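PDB 5BKE: alpha-ketoglutarate-dependent 2,4-dichlorophenoxyacetate dioxygenase from Bradyrhizobium diazoefficiens, which probably oxidises aryloxyalkanoate herbicides such as 2,4-dichlorophenoxyacetate, using 2-oxoglutarate as co-substrate and a metal ion as cofactor. Local coordinates for residues 118-123 with 169-174; 160-165 with 197-202. All coordinates share one frame; numbering follows the deposited sequence.

Contact 1: residues 118-123 with 169-174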
ATOM      1  N   SER C 118      36.210 -24.442  12.909  1.00 23.76           N
ATOM      2  CA  SER C 118      37.015 -23.752  13.922  0.84 23.66           C
ATOM      3  C   SER C 118      36.203 -22.819  14.829  1.00 24.82           C
ATOM      4  O   SER C 118      36.727 -21.813  15.331  1.00 25.68           O
ATOM      5  CB  SER C 118      38.185 -23.006  13.267  0.84 23.38           C
ATOM      6  OG  SER C 118      39.129 -23.912  12.726  0.84 23.59           O
ATOM      7  N   SER C 119      34.924 -23.144  15.039  1.00 24.96           N
ATOM      8  CA  SER C 119      34.080 -22.362  15.936  1.00 25.53           C
ATOM      9  C   SER C 119      34.539 -22.522  17.406  1.00 27.19           C
ATOM     10  O   SER C 119      34.168 -21.718  18.275  1.00 27.19           O
ATOM     11  CB  SER C 119      32.590 -22.694  15.729  1.00 23.28           C
ATOM     12  OG  SER C 119      32.240 -23.981  16.199  1.00 23.47           O
ATOM     13  N   PHE C 120      35.351 -23.560  17.648  1.00 29.07           N
ATOM     14  CA  PHE C 120      36.068 -23.810  18.918  1.00 29.28           C
ATOM     15  C   PHE C 120      37.314 -22.930  19.135  1.00 29.60           C
ATOM     16  O   PHE C 120      38.031 -23.117  20.117  1.00 31.32           O
ATOM     17  CB  PHE C 120      36.469 -25.295  19.014  1.00 29.00           C
ATOM     18  CG  PHE C 120      37.254 -25.786  17.831  1.00 29.44           C
ATOM     19  CD1 PHE C 120      38.631 -25.519  17.717  1.00 29.64           C
ATOM     20  CD2 PHE C 120      36.620 -26.502  16.807  1.00 29.26           C
ATOM     21  CE1 PHE C 120      39.349 -25.957  16.603  1.00 29.82           C
ATOM     22  CE2 PHE C 120      37.339 -26.954  15.696  1.00 28.95           C
ATOM     23  CZ  PHE C 120      38.701 -26.677  15.592  1.00 29.20           C
ATOM     24  N   ARG C 121      37.585 -21.999  18.218  1.00 29.88           N
ATOM     25  CA  ARG C 121      38.701 -21.052  18.349  1.00 30.09           C
ATOM     26  C   ARG C 121      38.204 -19.655  18.706  1.00 31.03           C
ATOM     27  O   ARG C 121      37.149 -19.241  18.206  1.00 30.43           O
ATOM     28  CB  ARG C 121      39.507 -20.952  17.055  1.00 31.22           C
ATOM     29  CG  ARG C 121      40.130 -22.249  16.591  1.00 31.94           C
ATOM     30  CD  ARG C 121      41.083 -21.982  15.439  1.00 32.73           C
ATOM     31  NE  ARG C 121      41.527 -23.240  14.847  1.00 34.29           N
ATOM     32  CZ  ARG C 121      42.498 -24.014  15.333  1.00 35.02           C
ATOM     33  NH1 ARG C 121      43.160 -23.672  16.440  1.00 33.66           N
ATOM     34  NH2 ARG C 121      42.800 -25.145  14.703  1.00 35.56           N
ATOM     35  N   PRO C 122      38.964 -18.916  19.560  1.00 31.18           N
ATOM     36  CA  PRO C 122      38.536 -17.562  19.937  1.00 30.93           C
ATOM     37  C   PRO C 122      38.336 -16.633  18.727  1.00 31.25           C
ATOM     38  O   PRO C 122      37.421 -15.799  18.734  1.00 31.38           O
ATOM     39  CB  PRO C 122      39.672 -17.066  20.859  1.00 31.12           C
ATOM     40  CG  PRO C 122      40.794 -18.036  20.684  1.00 30.70           C
ATOM     41  CD  PRO C 122      40.139 -19.339  20.348  1.00 30.40           C
ATOM     42  N   ILE C 123      39.180 -16.785  17.707  1.00 30.48           N
ATOM     43  CA  ILE C 123      38.948 -16.147  16.411  1.00 30.03           C
ATOM     44  C   ILE C 123      38.619 -17.269  15.406  1.00 29.09           C
ATOM     45  O   ILE C 123      39.521 -17.987  14.967  1.00 30.71           O
ATOM     46  CB  ILE C 123      40.131 -15.248  15.954  1.00 30.83           C
ATOM     47  CG1 ILE C 123      40.425 -14.147  16.998  1.00 31.94           C
ATOM     48  CG2 ILE C 123      39.799 -14.596  14.623  1.00 30.89           C
ATOM     49  CD1 ILE C 123      41.706 -13.353  16.785  1.00 31.78           C
ATOM     50  N   HIS C 169      31.834 -23.151  22.839  1.00 25.89           N
ATOM     51  CA  HIS C 169      32.228 -24.074  21.779  1.00 26.86           C
ATOM     52  C   HIS C 169      33.501 -24.835  22.163  1.00 27.99           C
ATOM     53  O   HIS C 169      34.487 -24.232  22.609  1.00 28.38           O
ATOM     54  CB  HIS C 169      32.522 -23.334  20.483  1.00 25.64           C
ATOM     55  CG  HIS C 169      31.331 -22.706  19.827  1.00 26.89           C
ATOM     56  ND1 HIS C 169      30.909 -23.064  18.564  1.00 25.88           N
ATOM     57  CD2 HIS C 169      30.512 -21.701  20.227  1.00 26.03           C
ATOM     58  CE1 HIS C 169      29.875 -22.317  18.220  1.00 26.85           C
ATOM     59  NE2 HIS C 169      29.620 -21.476  19.208  1.00 26.63           N
ATOM     60  N   SER C 170      33.472 -26.151  21.956  1.00 28.45           N
ATOM     61  CA  SER C 170      34.621 -27.023  22.154  1.00 29.52           C
ATOM     62  C   SER C 170      34.505 -28.270  21.282  1.00 30.07           C
ATOM     63  O   SER C 170      33.405 -28.823  21.124  1.00 28.21           O
ATOM     64  CB  SER C 170      34.714 -27.450  23.621  1.00 29.86           C
ATOM     65  OG  SER C 170      35.746 -28.399  23.811  1.00 30.53           O
ATOM     66  N   LEU C 171      35.645 -28.728  20.757  1.00 30.52           N
ATOM     67  CA  LEU C 171      35.732 -30.048  20.108  1.00 31.17           C
ATOM     68  C   LEU C 171      35.256 -31.189  21.004  1.00 32.30           C
ATOM     69  O   LEU C 171      34.764 -32.204  20.508  1.00 32.98           O
ATOM     70  CB  LEU C 171      37.140 -30.330  19.584  1.00 32.00           C
ATOM     71  CG  LEU C 171      37.482 -29.692  18.234  1.00 32.60           C
ATOM     72  CD1 LEU C 171      38.984 -29.541  18.048  1.00 32.62           C
ATOM     73  CD2 LEU C 171      36.866 -30.455  17.066  1.00 32.49           C
ATOM     74  N   MET C 172      35.362 -31.003  22.319  1.00 33.07           N
ATOM     75  CA  MET C 172      34.874 -31.985  23.293  1.00 33.83           C
ATOM     76  C   MET C 172      33.344 -32.127  23.300  1.00 33.03           C
ATOM     77  O   MET C 172      32.820 -33.191  23.647  1.00 32.58           O
ATOM     78  CB  MET C 172      35.384 -31.654  24.700  1.00 36.32           C
ATOM     79  CG  MET C 172      36.903 -31.642  24.851  1.00 39.55           C
ATOM     80  SD  MET C 172      37.476 -31.552  26.573  1.00 43.40           S
ATOM     81  CE  MET C 172      37.204 -29.829  26.993  1.00 40.43           C
ATOM     82  N   TYR C 173      32.630 -31.060  22.930  1.00 32.95           N
ATOM     83  CA  TYR C 173      31.159 -31.111  22.849  1.00 31.14           C
ATOM     84  C   TYR C 173      30.661 -31.871  21.613  1.00 29.85           C
ATOM     85  O   TYR C 173      29.771 -32.725  21.724  1.00 28.76           O
ATOM     86  CB  TYR C 173      30.544 -29.715  22.887  1.00 31.17           C
ATOM     87  CG  TYR C 173      30.528 -29.025  24.237  1.00 32.02           C
ATOM     88  CD1 TYR C 173      29.980 -29.650  25.367  1.00 32.64           C
ATOM     89  CD2 TYR C 173      31.014 -27.712  24.378  1.00 32.19           C
ATOM     90  CE1 TYR C 173      29.945 -29.005  26.599  1.00 32.50           C
ATOM     91  CE2 TYR C 173      30.985 -27.057  25.607  1.00 31.91           C
ATOM     92  CZ  TYR C 173      30.447 -27.705  26.715  1.00 32.49           C
ATOM     93  OH  TYR C 173      30.409 -27.065  27.938  1.00 32.91           O
ATOM     94  N   SER C 174      31.245 -31.565  20.455  1.00 28.69           N
ATOM     95  CA  SER C 174      30.886 -32.226  19.206  1.00 29.93           C
ATOM     96  C   SER C 174      31.253 -33.709  19.199  1.00 31.18           C
ATOM     97  O   SER C 174      30.440 -34.540  18.783  1.00 30.77           O
ATOM     98  CB  SER C 174      31.503 -31.516  18.007  1.00 29.51           C
ATOM     99  OG  SER C 174      32.907 -31.435  18.126  1.00 28.86           O
TER
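The loop that leaves the metal-binding His115-X-Asp117 pair folds into a type I turn from Ser118 to Arg121, and its residues Ser119 and Phe120 meet His169 and Leu171, where strand 166-169 gives way to helix 171-176. Ser119 OG lies 2.9 Å from His169 ND1, near the imidazole plane, in a hydrogen bond that either partner could donate; a ring nitrogen at the imidazole edge suits such a pairing. A chi1 of 71° sets Ser119 OG between the backbone N and the carbonyl carbon, from where it reaches ND1. Ser213 OG is a second partner of the same hydroxyl, and a small residue that can both give and accept a proton suits this buried site. Ser119 O comes within 3.2 Å of His169 CB and is hydrogen-bonded by Gln196.

The broad, flat ring of Phe120 offers one face to a branched leucine and the other to the turn's own backbone. Leu171 CD1 sits over its middle, 3.7 Å from the centroid and only 8° off the normal, a CH-pi contact; Leu171 CG lies over the same face, 3.6 Å from Phe120 CD2. On the opposite face Ser118 CA lies 3.6 Å from the ring plane, offset toward the rim, and His215 meets the ring edge-to-face. In this jelly-roll (cupin) dioxygenase the turn thus joins the metal-binding loop to the start of a helix outside the main sheet; the side chain of Phe120 is about 8 Å from the bound manganese ion, too far for coordination. An alanine at Phe120 would probably open a gap between Ser118 CA and Leu171 and strip the leucine methyl of its aromatic partner.

Ser170 is the helix N-cap: its OG accepts from Met172 N, a first-turn N-H without a preceding helical carbonyl, at 3.0 Å while also bonding to Phe191 O.

Contact 2: residues 160-165 with 197-202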
ATOM      1  N   ALA C 160      14.285 -11.847  19.629  1.00 34.98           N
ATOM      2  CA  ALA C 160      14.497 -11.054  20.844  1.00 34.69           C
ATOM      3  C   ALA C 160      15.101 -11.896  21.977  1.00 33.24           C
ATOM      4  O   ALA C 160      15.927 -11.393  22.736  1.00 32.88           O
ATOM      5  CB  ALA C 160      13.200 -10.383  21.292  1.00 34.15           C
ATOM      6  N   GLU C 161      14.680 -13.163  22.073  1.00 32.29           N
ATOM      7  CA  GLU C 161      15.186 -14.116  23.070  1.00 33.42           C
ATOM      8  C   GLU C 161      16.681 -14.416  22.863  1.00 32.26           C
ATOM      9  O   GLU C 161      17.462 -14.380  23.820  1.00 32.46           O
ATOM     10  CB  GLU C 161      14.352 -15.415  23.054  1.00 35.55           C
ATOM     11  CG  GLU C 161      14.873 -16.557  23.942  1.00 38.48           C
ATOM     12  CD  GLU C 161      14.188 -17.908  23.709  1.00 41.79           C
ATOM     13  OE1 GLU C 161      13.512 -18.107  22.664  1.00 42.33           O
ATOM     14  OE2 GLU C 161      14.336 -18.793  24.584  1.00 44.61           O
ATOM     15  N   ILE C 162      17.068 -14.678  21.616  1.00 29.87           N
ATOM     16  CA  ILE C 162      18.423 -15.147  21.298  1.00 29.89           C
ATOM     17  C   ILE C 162      19.496 -14.054  21.116  1.00 30.18           C
ATOM     18  O   ILE C 162      20.689 -14.352  21.156  1.00 29.94           O
ATOM     19  CB  ILE C 162      18.421 -16.131  20.089  1.00 29.36           C
ATOM     20  CG1 ILE C 162      18.014 -15.421  18.785  1.00 28.35           C
ATOM     21  CG2 ILE C 162      17.547 -17.355  20.398  1.00 27.87           C
ATOM     22  CD1 ILE C 162      18.193 -16.253  17.534  1.00 27.38           C
ATOM     23  N   GLU C 163      19.064 -12.799  20.952  1.00 30.96           N
ATOM     24  CA  GLU C 163      19.941 -11.691  20.530  1.00 31.02           C
ATOM     25  C   GLU C 163      21.300 -11.604  21.245  1.00 29.61           C
ATOM     26  O   GLU C 163      22.335 -11.471  20.586  1.00 28.08           O
ATOM     27  CB  GLU C 163      19.181 -10.344  20.572  1.00 31.83           C
ATOM     28  CG  GLU C 163      19.982  -9.085  20.206  1.00 32.73           C
ATOM     29  CD  GLU C 163      20.481  -9.043  18.759  1.00 35.77           C
ATOM     30  OE1 GLU C 163      19.760  -9.486  17.839  1.00 35.61           O
ATOM     31  OE2 GLU C 163      21.609  -8.542  18.530  1.00 38.05           O
ATOM     32  N   ASP C 164      21.293 -11.701  22.574  1.00 30.55           N
ATOM     33  CA  ASP C 164      22.512 -11.499  23.374  1.00 31.05           C
ATOM     34  C   ASP C 164      23.089 -12.786  23.964  1.00 30.61           C
ATOM     35  O   ASP C 164      24.054 -12.740  24.731  1.00 31.02           O
ATOM     36  CB  ASP C 164      22.274 -10.456  24.476  1.00 34.06           C
ATOM     37  CG  ASP C 164      21.928  -9.079  23.915  1.00 37.16           C
ATOM     38  OD1 ASP C 164      22.788  -8.462  23.257  1.00 38.23           O
ATOM     39  OD2 ASP C 164      20.789  -8.617  24.125  1.00 40.84           O
ATOM     40  N   LEU C 165      22.519 -13.928  23.587  1.00 28.64           N
ATOM     41  CA  LEU C 165      22.988 -15.219  24.088  1.00 27.75           C
ATOM     42  C   LEU C 165      24.399 -15.597  23.605  1.00 27.12           C
ATOM     43  O   LEU C 165      24.803 -15.277  22.477  1.00 27.15           O
ATOM     44  CB  LEU C 165      21.968 -16.322  23.784  1.00 27.41           C
ATOM     45  CG  LEU C 165      20.580 -16.208  24.439  1.00 26.95           C
ATOM     46  CD1 LEU C 165      19.727 -17.423  24.086  1.00 26.79           C
ATOM     47  CD2 LEU C 165      20.652 -16.019  25.953  1.00 24.61           C
ATOM     48  N   ARG C 197      29.121 -15.564  20.239  1.00 26.71           N
ATOM     49  CA  ARG C 197      27.736 -15.090  20.099  1.00 27.36           C
ATOM     50  C   ARG C 197      26.900 -16.109  19.328  1.00 26.23           C
ATOM     51  O   ARG C 197      27.388 -16.699  18.357  1.00 25.97           O
ATOM     52  CB  ARG C 197      27.696 -13.762  19.344  1.00 28.20           C
ATOM     53  CG  ARG C 197      28.326 -12.574  20.056  1.00 31.83           C
ATOM     54  CD  ARG C 197      27.444 -12.012  21.165  1.00 33.52           C
ATOM     55  NE  ARG C 197      26.134 -11.546  20.692  1.00 34.18           N
ATOM     56  CZ  ARG C 197      25.896 -10.343  20.178  1.00 35.03           C
ATOM     57  NH1 ARG C 197      26.880  -9.469  20.049  1.00 35.97           N
ATOM     58  NH2 ARG C 197      24.668 -10.017  19.781  1.00 34.11           N
ATOM     59  N   LEU C 198      25.658 -16.310  19.772  1.00 25.05           N
ATOM     60  CA  LEU C 198      24.681 -17.111  19.042  1.00 24.43           C
ATOM     61  C   LEU C 198      24.217 -16.381  17.788  1.00 24.29           C
ATOM     62  O   LEU C 198      23.914 -17.007  16.772  1.00 23.99           O
ATOM     63  CB  LEU C 198      23.487 -17.459  19.943  1.00 25.23           C
ATOM     64  CG  LEU C 198      22.359 -18.374  19.435  1.00 26.42           C
ATOM     65  CD1 LEU C 198      22.873 -19.713  18.913  1.00 26.42           C
ATOM     66  CD2 LEU C 198      21.303 -18.600  20.518  1.00 26.15           C
ATOM     67  N   VAL C 199      24.162 -15.054  17.867  1.00 24.44           N
ATOM     68  CA  VAL C 199      23.748 -14.219  16.739  1.00 24.20           C
ATOM     69  C   VAL C 199      24.916 -13.333  16.324  1.00 24.47           C
ATOM     70  O   VAL C 199      25.441 -12.549  17.136  1.00 25.08           O
ATOM     71  CB  VAL C 199      22.502 -13.369  17.076  1.00 23.94           C
ATOM     72  CG1 VAL C 199      22.094 -12.505  15.881  1.00 23.95           C
ATOM     73  CG2 VAL C 199      21.345 -14.262  17.506  1.00 22.92           C
ATOM     74  N   ARG C 200      25.327 -13.470  15.066  1.00 24.90           N
ATOM     75  CA  ARG C 200      26.477 -12.712  14.563  1.00 26.15           C
ATOM     76  C   ARG C 200      26.105 -11.790  13.408  1.00 26.66           C
ATOM     77  O   ARG C 200      25.078 -11.997  12.748  1.00 27.33           O
ATOM     78  CB  ARG C 200      27.660 -13.638  14.240  1.00 26.56           C
ATOM     79  CG  ARG C 200      27.495 -14.539  13.025  1.00 27.32           C
ATOM     80  CD  ARG C 200      28.581 -15.614  12.970  1.00 27.34           C
ATOM     81  NE  ARG C 200      29.948 -15.084  12.841  1.00 27.50           N
ATOM     82  CZ  ARG C 200      31.045 -15.842  12.744  1.00 27.75           C
ATOM     83  NH1 ARG C 200      30.945 -17.166  12.748  1.00 27.35           N
ATOM     84  NH2 ARG C 200      32.246 -15.280  12.627  1.00 26.33           N
ATOM     85  N   THR C 201      26.918 -10.756  13.197  1.00 27.10           N
ATOM     86  CA  THR C 201      26.679  -9.777  12.131  1.00 27.36           C
ATOM     87  C   THR C 201      27.855  -9.764  11.162  1.00 26.70           C
ATOM     88  O   THR C 201      28.995  -9.565  11.575  1.00 25.60           O
ATOM     89  CB  THR C 201      26.394  -8.369  12.718  1.00 28.66           C
ATOM     90  OG1 THR C 201      25.177  -8.408  13.473  1.00 30.91           O
ATOM     91  CG2 THR C 201      26.241  -7.317  11.620  1.00 29.49           C
ATOM     92  N   HIS C 202      27.567  -9.978   9.878  1.00 26.43           N
ATOM     93  CA  HIS C 202      28.603 -10.016   8.845  1.00 26.16           C
ATOM     94  C   HIS C 202      29.257  -8.639   8.670  1.00 27.67           C
ATOM     95  O   HIS C 202      28.548  -7.626   8.624  1.00 27.04           O
ATOM     96  CB  HIS C 202      28.034 -10.509   7.517  1.00 24.87           C
ATOM     97  CG  HIS C 202      29.088 -10.905   6.531  1.00 24.79           C
ATOM     98  ND1 HIS C 202      29.684 -10.001   5.677  1.00 24.01           N
ATOM     99  CD2 HIS C 202      29.682 -12.099   6.291  1.00 23.96           C
ATOM    100  CE1 HIS C 202      30.586 -10.624   4.941  1.00 23.78           C
ATOM    101  NE2 HIS C 202      30.607 -11.897   5.295  1.00 24.09           N
TER
HETATM  102  O   HOH W   1      24.223 -13.446  20.426  1.00 33.12           O
HETATM  103  O   HOH W   2      23.047  -7.328  20.584  1.00 45.62           O
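The backbones meet where Leu198 N donates to Leu165 O, 3.0 Å away and nearly straight at 173°, at the end of a type I turn from Ile162 to Leu165. The turn links helix 156-162 to strand 166-169, the antiparallel neighbour of strand 194-201 in a four-stranded sheet, and Leu198 sits at the break in the latter strand. Beneath the turn, branched aliphatic side chains fill the buried side. Ile162 crosses both Leu198 and Val199 at about a right angle, with Ile162 CD1 3.7 Å from Val199 CG2 and Ile162 CB 3.8 Å from Leu198 CD2. Leu165 lies beside Leu198, pointing the same way, and Leu231 and Leu234 of helix 224-238 also pack on Leu198.

On the polar side the side chain of Arg197 folds back at chi2 and chi3, and its NH2 donates to Glu163 O at 2.9 Å, with the oxygen close to the guanidinium plane. A long, multiply donating arginine can reach this carbonyl and still keep an acid nearby: Glu163 OE2 forms a long salt bridge to NH2 at 3.6 Å, the carboxylate and guanidinium planes 73° apart, while OE1 pairs with Lys208. Water 1 is gripped by four bonds, donating to Glu163 O and Leu165 O and accepting from Arg197 NE and Val199 N. Water 2 donates to Glu163 OE2 and, at 2.9 Å, to Asp164 OD1.

Overall arrangement
The two contacts, with centres about 17 Å apart, adjoin along the chain: only residues 166-168, most of a short strand, lie between 160-165 and 169-174. Strand 194-201 serves both, taking part in contact 2 directly and flanking contact 1 through Val194 and Gln196. Contact 1 is buried and near the metal; it ties the metal-binding loop to a helix start through an aromatic face, a leucine and a serine-histidine bond, without charged pairs across it. Contact 2 lies farther out, partly buried and away from the annotated sites; it joins a helix end and turn to the strand. There apolar packing covers the inner side, while arginine, acids and ordered waters serve the more exposed one.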